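Solute-binding protein (Thermoactinomyces vulgaris, PDB 2ZYO) binds maltodextrins such as maltotetraose, and probably cyclodextrins, in a pocket of a periplasmic-binding-protein fold, probably delivering them for uptake across the cell membrane. Local coordinates at residues A75-L85 / V281-Y292; Y122-S130 / R312-P321. All coordinates share one frame; numbering follows the deposited sequence.

Interaction 1. Residues A75-L85 / V281-Y292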
# COMPACT_ATOMS: atom_id res chain seq x y z
N ALA A 75 3.98 18.65 -14.80
CA ALA A 75 5.27 18.07 -14.44
C ALA A 75 5.70 17.00 -15.44
O ALA A 75 4.86 16.39 -16.09
CB ALA A 75 5.21 17.48 -13.05
N ASP A 76 7.00 16.78 -15.54
CA ASP A 76 7.51 15.65 -16.31
C ASP A 76 7.38 14.37 -15.50
O ASP A 76 6.96 13.33 -16.02
CB ASP A 76 8.96 15.90 -16.73
CG ASP A 76 9.09 17.10 -17.64
OD1 ASP A 76 8.74 16.98 -18.83
OD2 ASP A 76 9.54 18.16 -17.17
N LEU A 77 7.73 14.46 -14.22
CA LEU A 77 7.61 13.32 -13.31
C LEU A 77 6.59 13.62 -12.21
O LEU A 77 6.60 14.70 -11.62
CB LEU A 77 8.96 12.96 -12.68
CG LEU A 77 10.13 12.57 -13.61
CD1 LEU A 77 11.30 12.10 -12.77
CD2 LEU A 77 9.73 11.49 -14.61
N VAL A 78 5.71 12.65 -11.98
CA VAL A 78 4.66 12.75 -10.97
C VAL A 78 4.69 11.51 -10.08
O VAL A 78 5.37 10.53 -10.40
CB VAL A 78 3.26 12.92 -11.60
CG1 VAL A 78 3.14 14.27 -12.30
CG2 VAL A 78 2.96 11.78 -12.58
N THR A 79 3.96 11.55 -8.97
CA THR A 79 3.96 10.45 -8.01
C THR A 79 2.65 10.34 -7.24
O THR A 79 2.07 11.35 -6.82
CB THR A 79 5.18 10.54 -7.05
OG1 THR A 79 5.17 9.42 -6.15
CG2 THR A 79 5.18 11.84 -6.25
N TRP A 80 2.18 9.10 -7.07
CA TRP A 80 1.02 8.77 -6.24
C TRP A 80 0.98 7.26 -5.97
O TRP A 80 1.64 6.50 -6.68
CB TRP A 80 -0.30 9.25 -6.87
CG TRP A 80 -0.55 8.83 -8.29
CD1 TRP A 80 -0.95 7.60 -8.73
CD2 TRP A 80 -0.47 9.66 -9.45
NE1 TRP A 80 -1.10 7.61 -10.09
CE2 TRP A 80 -0.81 8.86 -10.57
CE3 TRP A 80 -0.13 11.00 -9.67
CZ2 TRP A 80 -0.82 9.36 -11.87
CZ3 TRP A 80 -0.15 11.50 -10.96
CH2 TRP A 80 -0.49 10.68 -12.05
N PRO A 81 0.24 6.82 -4.94
CA PRO A 81 0.06 5.38 -4.70
C PRO A 81 -0.44 4.64 -5.94
O PRO A 81 -1.30 5.15 -6.66
CB PRO A 81 -0.98 5.35 -3.58
CG PRO A 81 -0.78 6.63 -2.85
CD PRO A 81 -0.44 7.63 -3.91
N HIS A 82 0.10 3.45 -6.17
CA HIS A 82 -0.09 2.71 -7.43
C HIS A 82 -1.53 2.24 -7.69
O HIS A 82 -1.86 1.89 -8.82
CB HIS A 82 0.84 1.50 -7.48
CG HIS A 82 0.27 0.28 -6.83
ND1 HIS A 82 0.34 0.05 -5.47
CD2 HIS A 82 -0.40 -0.78 -7.35
CE1 HIS A 82 -0.25 -1.09 -5.18
NE2 HIS A 82 -0.71 -1.62 -6.30
N ASP A 83 -2.36 2.20 -6.65
CA ASP A 83 -3.71 1.64 -6.79
C ASP A 83 -4.60 2.45 -7.75
O ASP A 83 -5.63 1.95 -8.21
CB ASP A 83 -4.39 1.45 -5.43
CG ASP A 83 -4.51 2.75 -4.65
OD1 ASP A 83 -3.48 3.28 -4.20
OD2 ASP A 83 -5.66 3.23 -4.47
N ARG A 84 -4.19 3.67 -8.06
CA ARG A 84 -4.94 4.53 -8.99
C ARG A 84 -4.24 4.65 -10.36
O ARG A 84 -4.57 5.52 -11.16
CB ARG A 84 -5.19 5.91 -8.38
CG ARG A 84 -5.86 5.89 -7.00
CD ARG A 84 -7.29 5.39 -7.03
NE ARG A 84 -7.78 5.08 -5.69
CZ ARG A 84 -9.04 4.75 -5.40
NH1 ARG A 84 -9.96 4.70 -6.36
NH2 ARG A 84 -9.38 4.48 -4.15
N LEU A 85 -3.29 3.75 -10.61
CA LEU A 85 -2.55 3.73 -11.87
C LEU A 85 -3.46 3.46 -13.07
O LEU A 85 -3.30 4.09 -14.12
CB LEU A 85 -1.42 2.68 -11.83
CG LEU A 85 -0.44 2.60 -13.00
CD1 LEU A 85 0.37 3.89 -13.11
CD2 LEU A 85 0.48 1.40 -12.84
N VAL A 281 2.57 0.58 -3.39
CA VAL A 281 3.83 1.09 -3.92
C VAL A 281 3.66 2.53 -4.38
O VAL A 281 2.72 2.84 -5.11
CB VAL A 281 4.35 0.21 -5.09
CG1 VAL A 281 5.62 0.81 -5.70
CG2 VAL A 281 4.61 -1.22 -4.63
N LYS A 282 4.55 3.41 -3.92
CA LYS A 282 4.62 4.78 -4.40
C LYS A 282 5.79 4.88 -5.37
O LYS A 282 6.93 4.64 -4.99
CB LYS A 282 4.81 5.77 -3.24
CG LYS A 282 3.60 5.91 -2.33
CD LYS A 282 3.68 7.15 -1.44
CE LYS A 282 4.87 7.12 -0.50
NZ LYS A 282 4.95 8.35 0.35
N GLY A 283 5.50 5.21 -6.62
CA GLY A 283 6.54 5.33 -7.63
C GLY A 283 6.58 6.68 -8.32
O GLY A 283 5.71 7.52 -8.08
N TRP A 284 7.60 6.88 -9.14
CA TRP A 284 7.66 8.01 -10.06
C TRP A 284 7.07 7.58 -11.39
O TRP A 284 7.42 6.51 -11.91
CB TRP A 284 9.11 8.45 -10.30
CG TRP A 284 9.76 9.17 -9.17
CD1 TRP A 284 10.85 8.77 -8.46
CD2 TRP A 284 9.36 10.44 -8.62
NE1 TRP A 284 11.16 9.70 -7.50
CE2 TRP A 284 10.26 10.73 -7.57
CE3 TRP A 284 8.33 11.34 -8.90
CZ2 TRP A 284 10.17 11.90 -6.81
CZ3 TRP A 284 8.24 12.51 -8.14
CH2 TRP A 284 9.15 12.77 -7.11
N TYR A 285 6.18 8.40 -11.94
CA TYR A 285 5.56 8.13 -13.24
C TYR A 285 5.90 9.24 -14.23
O TYR A 285 6.29 10.33 -13.83
CB TYR A 285 4.04 7.96 -13.10
CG TYR A 285 3.65 7.14 -11.90
CD1 TYR A 285 4.16 5.85 -11.72
CD2 TYR A 285 2.79 7.65 -10.93
CE1 TYR A 285 3.82 5.10 -10.60
CE2 TYR A 285 2.44 6.90 -9.81
CZ TYR A 285 2.96 5.63 -9.66
OH TYR A 285 2.63 4.88 -8.56
N LEU A 286 5.77 8.93 -15.51
CA LEU A 286 6.12 9.86 -16.58
C LEU A 286 4.86 10.40 -17.24
O LEU A 286 4.09 9.64 -17.84
CB LEU A 286 7.02 9.16 -17.61
CG LEU A 286 7.50 9.93 -18.84
CD1 LEU A 286 8.27 11.19 -18.46
CD2 LEU A 286 8.35 9.02 -19.72
N SER A 287 4.66 11.71 -17.14
CA SER A 287 3.50 12.36 -17.74
C SER A 287 3.47 12.14 -19.24
O SER A 287 4.49 12.25 -19.92
CB SER A 287 3.52 13.86 -17.45
OG SER A 287 2.55 14.54 -18.23
N ALA A 288 2.28 11.83 -19.76
CA ALA A 288 2.07 11.67 -21.20
C ALA A 288 2.31 12.99 -21.94
O ALA A 288 2.50 13.00 -23.16
CB ALA A 288 0.67 11.15 -21.47
N TYR A 289 2.30 14.09 -21.19
CA TYR A 289 2.46 15.42 -21.76
C TYR A 289 3.90 15.92 -21.71
O TYR A 289 4.20 17.03 -22.17
CB TYR A 289 1.52 16.41 -21.06
CG TYR A 289 0.07 15.99 -21.18
CD1 TYR A 289 -0.67 16.32 -22.31
CD2 TYR A 289 -0.54 15.25 -20.17
CE1 TYR A 289 -2.00 15.93 -22.43
CE2 TYR A 289 -1.86 14.85 -20.28
CZ TYR A 289 -2.59 15.20 -21.41
OH TYR A 289 -3.90 14.80 -21.52
N SER A 290 4.80 15.11 -21.16
CA SER A 290 6.22 15.46 -21.13
C SER A 290 6.79 15.50 -22.54
O SER A 290 6.57 14.58 -23.34
CB SER A 290 7.02 14.48 -20.28
OG SER A 290 8.40 14.81 -20.32
N LYS A 291 7.52 16.57 -22.84
CA LYS A 291 8.18 16.75 -24.13
C LYS A 291 9.56 16.10 -24.13
O LYS A 291 10.24 16.06 -25.16
CB LYS A 291 8.29 18.24 -24.48
CG LYS A 291 6.96 18.98 -24.56
CD LYS A 291 6.27 18.78 -25.90
CE LYS A 291 4.99 19.60 -26.00
NZ LYS A 291 5.19 21.07 -25.75
N TYR A 292 9.97 15.60 -22.96
CA TYR A 292 11.30 15.02 -22.80
C TYR A 292 11.27 13.65 -22.11
O TYR A 292 11.87 13.48 -21.04
CB TYR A 292 12.21 15.98 -22.02
CG TYR A 292 12.22 17.39 -22.56
CD1 TYR A 292 13.01 17.73 -23.66
CD2 TYR A 292 11.43 18.39 -21.98
CE1 TYR A 292 13.01 19.03 -24.17
CE2 TYR A 292 11.42 19.68 -22.48
CZ TYR A 292 12.22 20.00 -23.57
OH TYR A 292 12.21 21.29 -24.06
O HOH W 1 3.02 17.18 -17.99
O HOH W 2 7.82 18.56 -20.83

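Interaction 2. Residues Y122-S130 / R312-P321. With GLC (alpha-D-glucopyranose), chain B.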
# COMPACT_ATOMS: atom_id res chain seq x y z
N TYR A 122 5.14 1.63 -16.15
CA TYR A 122 4.83 3.05 -16.00
C TYR A 122 5.67 3.83 -14.99
O TYR A 122 5.53 5.04 -14.87
CB TYR A 122 3.33 3.24 -15.74
CG TYR A 122 2.54 2.96 -16.99
CD1 TYR A 122 2.31 3.98 -17.92
CD2 TYR A 122 2.07 1.68 -17.27
CE1 TYR A 122 1.60 3.73 -19.09
CE2 TYR A 122 1.36 1.42 -18.44
CZ TYR A 122 1.13 2.44 -19.34
OH TYR A 122 0.44 2.19 -20.49
N GLY A 123 6.55 3.14 -14.28
CA GLY A 123 7.41 3.84 -13.34
C GLY A 123 8.41 3.00 -12.59
O GLY A 123 8.48 1.78 -12.77
N LEU A 124 9.19 3.69 -11.76
CA LEU A 124 10.16 3.06 -10.88
C LEU A 124 9.78 3.39 -9.43
O LEU A 124 9.33 4.50 -9.15
CB LEU A 124 11.58 3.51 -11.22
CG LEU A 124 12.10 3.13 -12.61
CD1 LEU A 124 13.50 3.69 -12.84
CD2 LEU A 124 12.09 1.62 -12.84
N PRO A 125 9.94 2.41 -8.52
CA PRO A 125 9.41 2.58 -7.17
C PRO A 125 10.30 3.36 -6.20
O PRO A 125 11.53 3.31 -6.31
CB PRO A 125 9.24 1.14 -6.69
CG PRO A 125 10.34 0.40 -7.37
CD PRO A 125 10.59 1.10 -8.69
N LYS A 126 9.65 4.04 -5.26
CA LYS A 126 10.32 4.81 -4.21
C LYS A 126 10.08 4.17 -2.85
O LYS A 126 10.97 4.16 -2.00
CB LYS A 126 9.78 6.24 -4.17
CG LYS A 126 9.88 7.02 -5.47
CD LYS A 126 8.84 8.14 -5.54
CE LYS A 126 9.13 9.26 -4.55
NZ LYS A 126 8.18 10.40 -4.74
N ALA A 127 8.87 3.65 -2.65
CA ALA A 127 8.44 3.17 -1.34
C ALA A 127 7.46 2.01 -1.45
O ALA A 127 6.70 1.92 -2.41
CB ALA A 127 7.81 4.31 -0.55
N ILE A 128 7.51 1.13 -0.45
CA ILE A 128 6.56 0.03 -0.32
C ILE A 128 6.00 0.03 1.10
O ILE A 128 6.71 0.33 2.06
CB ILE A 128 7.21 -1.34 -0.69
CG1 ILE A 128 6.17 -2.47 -0.68
CG2 ILE A 128 8.40 -1.66 0.22
CD1 ILE A 128 6.61 -3.70 -1.46
N GLU A 129 4.72 -0.29 1.22
CA GLU A 129 4.06 -0.40 2.53
C GLU A 129 3.19 -1.65 2.62
O GLU A 129 2.63 -2.11 1.62
CB GLU A 129 3.24 0.85 2.85
CG GLU A 129 2.13 1.17 1.85
CD GLU A 129 1.27 2.36 2.24
OE1 GLU A 129 1.78 3.29 2.90
OE2 GLU A 129 0.08 2.37 1.87
N SER A 130 3.08 -2.19 3.83
CA SER A 130 2.19 -3.30 4.14
C SER A 130 1.83 -3.23 5.61
O SER A 130 2.60 -2.70 6.42
CB SER A 130 2.89 -4.64 3.87
OG SER A 130 2.14 -5.73 4.37
N ARG A 312 16.87 8.30 0.81
CA ARG A 312 15.43 8.49 1.01
C ARG A 312 14.90 7.71 2.21
O ARG A 312 14.12 8.25 3.00
CB ARG A 312 14.62 8.13 -0.25
CG ARG A 312 13.20 8.66 -0.18
CD ARG A 312 12.36 8.34 -1.40
NE ARG A 312 11.07 9.02 -1.28
CZ ARG A 312 10.02 8.54 -0.63
NH1 ARG A 312 10.07 7.35 -0.03
NH2 ARG A 312 8.90 9.25 -0.57
N PHE A 313 15.33 6.46 2.36
CA PHE A 313 14.90 5.66 3.50
C PHE A 313 15.33 6.29 4.83
O PHE A 313 14.53 6.40 5.75
CB PHE A 313 15.41 4.22 3.43
CG PHE A 313 15.29 3.49 4.74
CD1 PHE A 313 14.04 3.10 5.21
CD2 PHE A 313 16.41 3.23 5.51
CE1 PHE A 313 13.91 2.45 6.43
CE2 PHE A 313 16.29 2.58 6.74
CZ PHE A 313 15.04 2.19 7.20
N LYS A 314 16.59 6.70 4.90
CA LYS A 314 17.14 7.26 6.14
C LYS A 314 16.46 8.56 6.54
O LYS A 314 16.28 8.83 7.73
CB LYS A 314 18.66 7.43 6.02
CG LYS A 314 19.42 6.11 5.93
CD LYS A 314 20.90 6.32 5.67
CE LYS A 314 21.60 5.01 5.33
NZ LYS A 314 23.04 5.20 5.02
N GLU A 315 16.05 9.36 5.55
CA GLU A 315 15.35 10.62 5.80
C GLU A 315 13.87 10.42 6.11
O GLU A 315 13.35 11.02 7.06
CB GLU A 315 15.49 11.56 4.60
CG GLU A 315 16.81 12.30 4.50
CD GLU A 315 16.65 13.66 3.84
OE1 GLU A 315 16.38 14.65 4.56
OE2 GLU A 315 16.79 13.76 2.61
N THR A 316 13.19 9.59 5.32
CA THR A 316 11.73 9.49 5.37
C THR A 316 11.20 8.31 6.18
O THR A 316 10.05 8.33 6.63
CB THR A 316 11.11 9.37 3.95
OG1 THR A 316 11.47 8.11 3.38
CG2 THR A 316 11.58 10.51 3.05
N GLY A 317 12.02 7.27 6.34
CA GLY A 317 11.62 6.06 7.05
C GLY A 317 10.77 5.11 6.21
O GLY A 317 10.34 4.06 6.69
N GLU A 318 10.54 5.49 4.95
CA GLU A 318 9.77 4.66 4.02
C GLU A 318 10.67 3.63 3.37
O GLU A 318 11.74 3.97 2.84
CB GLU A 318 9.08 5.53 2.96
CG GLU A 318 8.12 6.59 3.51
CD GLU A 318 7.24 7.22 2.45
OE1 GLU A 318 7.68 7.35 1.28
OE2 GLU A 318 6.09 7.59 2.77
N ILE A 319 10.24 2.37 3.41
CA ILE A 319 11.02 1.26 2.88
C ILE A 319 11.15 1.33 1.36
O ILE A 319 10.14 1.33 0.66
CB ILE A 319 10.40 -0.11 3.29
CG1 ILE A 319 10.33 -0.22 4.81
CG2 ILE A 319 11.21 -1.27 2.69
CD1 ILE A 319 9.41 -1.32 5.30
N PRO A 320 12.39 1.40 0.85
CA PRO A 320 12.56 1.37 -0.60
C PRO A 320 12.58 -0.07 -1.12
O PRO A 320 13.38 -0.88 -0.63
CB PRO A 320 13.92 2.05 -0.81
CG PRO A 320 14.68 1.79 0.45
CD PRO A 320 13.68 1.50 1.56
N PRO A 321 11.71 -0.40 -2.09
CA PRO A 321 11.69 -1.78 -2.59
C PRO A 321 12.81 -2.00 -3.61
O PRO A 321 12.56 -2.35 -4.77
CB PRO A 321 10.30 -1.91 -3.21
CG PRO A 321 9.95 -0.53 -3.64
CD PRO A 321 10.71 0.44 -2.77
C1 GLC B . -3.57 2.98 5.00
C2 GLC B . -3.20 2.87 3.50
C3 GLC B . -4.42 2.98 2.57
C4 GLC B . -5.59 2.14 3.07
C5 GLC B . -5.87 2.45 4.54
C6 GLC B . -7.02 1.64 5.12
O1 GLC B . -3.87 4.28 5.37
O2 GLC B . -2.25 3.88 3.16
O3 GLC B . -4.06 2.54 1.27
O4 GLC B . -6.76 2.42 2.29
O5 GLC B . -4.70 2.14 5.32
O6 GLC B . -8.22 2.40 5.16
O HOH W 3 12.00 5.32 0.32
O HOH W 4 7.51 1.80 4.22

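Interaction 1. Residues A75-L85 / V281-Y292
Tyr285 presents the edge of its ring to one face of the Trp80 indole, an edge-to-face pair with planes at 54° and CE2 of Tyr285 3.6 Å from CD1 of Trp80. The indole is brought to that edge by a chi1 of 53°, which sets CG between the backbone N and the carbonyl carbon. Over one face of the phenol ring lies CD1 of Leu85, while CG2 of Val78 packs against Tyr285 CB. On the opposite face of the sheet, CG2 of Thr79 meets CZ3 of Trp284 at 3.7 Å, and Leu77 CD2 touches Leu286 CD1.

Apart from Leu85, from the start of the next helix, these side chains belong to antiparallel strand segments 77-81 and 281-287, a long-range pairing in the mixed sheet of the solute-binding-protein fold; pocket residue Arg84 follows just past it. Val78 and Tyr285 form a hydrogen-bonded pair, with Tyr285 N to Val78 O at 2.8 Å and nearly straight (171°). Tyr285 OH donates to Trp80 O at 2.7 Å, almost in line with the carbonyl bond, and Thr79 OG1 reaches Gly283 O from above its carbonyl plane. Without the hydroxyl, as with a phenylalanine here, the buried Trp80 carbonyl would probably be left without a mate within the pairing.

At one end, Val281 N donates to His82 ND1 at 3.1 Å, while NE2 of His82 is bonded to Met350 O. At the other, Ser290 OG donates to the anti lone pair of Asp76 OD1 at 2.7 Å, and OD2 bonds Val22 N. The hydroxyl bond to Trp80 O, together with the face packing, probably limits turning of the Tyr285 ring, while the bonds at His82 and Asp76 tie down the pairing's ends.

Interaction 2. Residues Y122-S130 / R312-P321
The sugar pocket of this solute-binding protein borders the contact: strand 123-129 carries pocket residue Glu129, and the segment following helix 312-316 packs against the strand just before it. Lys126 and Ala127 both face Lys282 in a classic beta bulge, and at this bulge Ala127 CA lies 3.2 Å from Ile319 O. The same carbonyl accepts from Ile128 N at 2.9 Å.

Beside that bond the packing is apolar. The Pro321 ring sets CG against Pro125 CB at 3.5 Å and CB against Ile128 CG2, so it bridges two side chains of the strand. Ile128 CG2 also meets Ile319 CG2 at 3.8 Å; with chi1 of Ile128 at -174°, CG1 lies opposite the backbone N and CG2 is the branch turned to these partners.

On the polar flank, Arg312 grips Glu318 end-on, NH1 and NH2 both reaching OE1 within the guanidinium plane; NH1 is the closer, at 2.7 Å. Lys126 CB lies over one face of the guanidinium, and Ala127 CB touches both NH1 and OE1. The positive ends of Lys126 and Arg312 come close, but Lys126 NZ is paired with Glu25 and Arg312 with Glu318, which probably offsets the repulsion. One water joins Lys126 O, Arg312 NH1 and Glu318 O, and another links Ile128 O to Ile319 N, so two waters bridge the segments. Past the contact, the Glu129 side chain continues into the pocket, where the O2 hydroxyl of a bound glucose unit donates to its OE2 at 3.1 Å.

How the interactions relate
Interactions 1 and 2, with centres about 15 Å apart, share one mixed sheet, in which strands 278-287 and 120-136 are antiparallel neighbours. Their seam is direct: Lys282 O lies 2.8 Å from Lys126 N, a probable hydrogen bond, and Lys282 NZ forms a 2.8 Å salt bridge with Glu318 OE2, so Glu318 is held by Arg312 at OE1 and by Lys282 at OE2. Lys126 NZ stands 3.2 Å from Trp284 CZ2 in a cation-pi contact. Each contact supplies one pocket residue, Arg84 from 75-85 and Glu129 from 122-130; Arg84 NH2 makes a weak bond to a glucose O3, while the glucose bound by Glu129 is also held by Asn173.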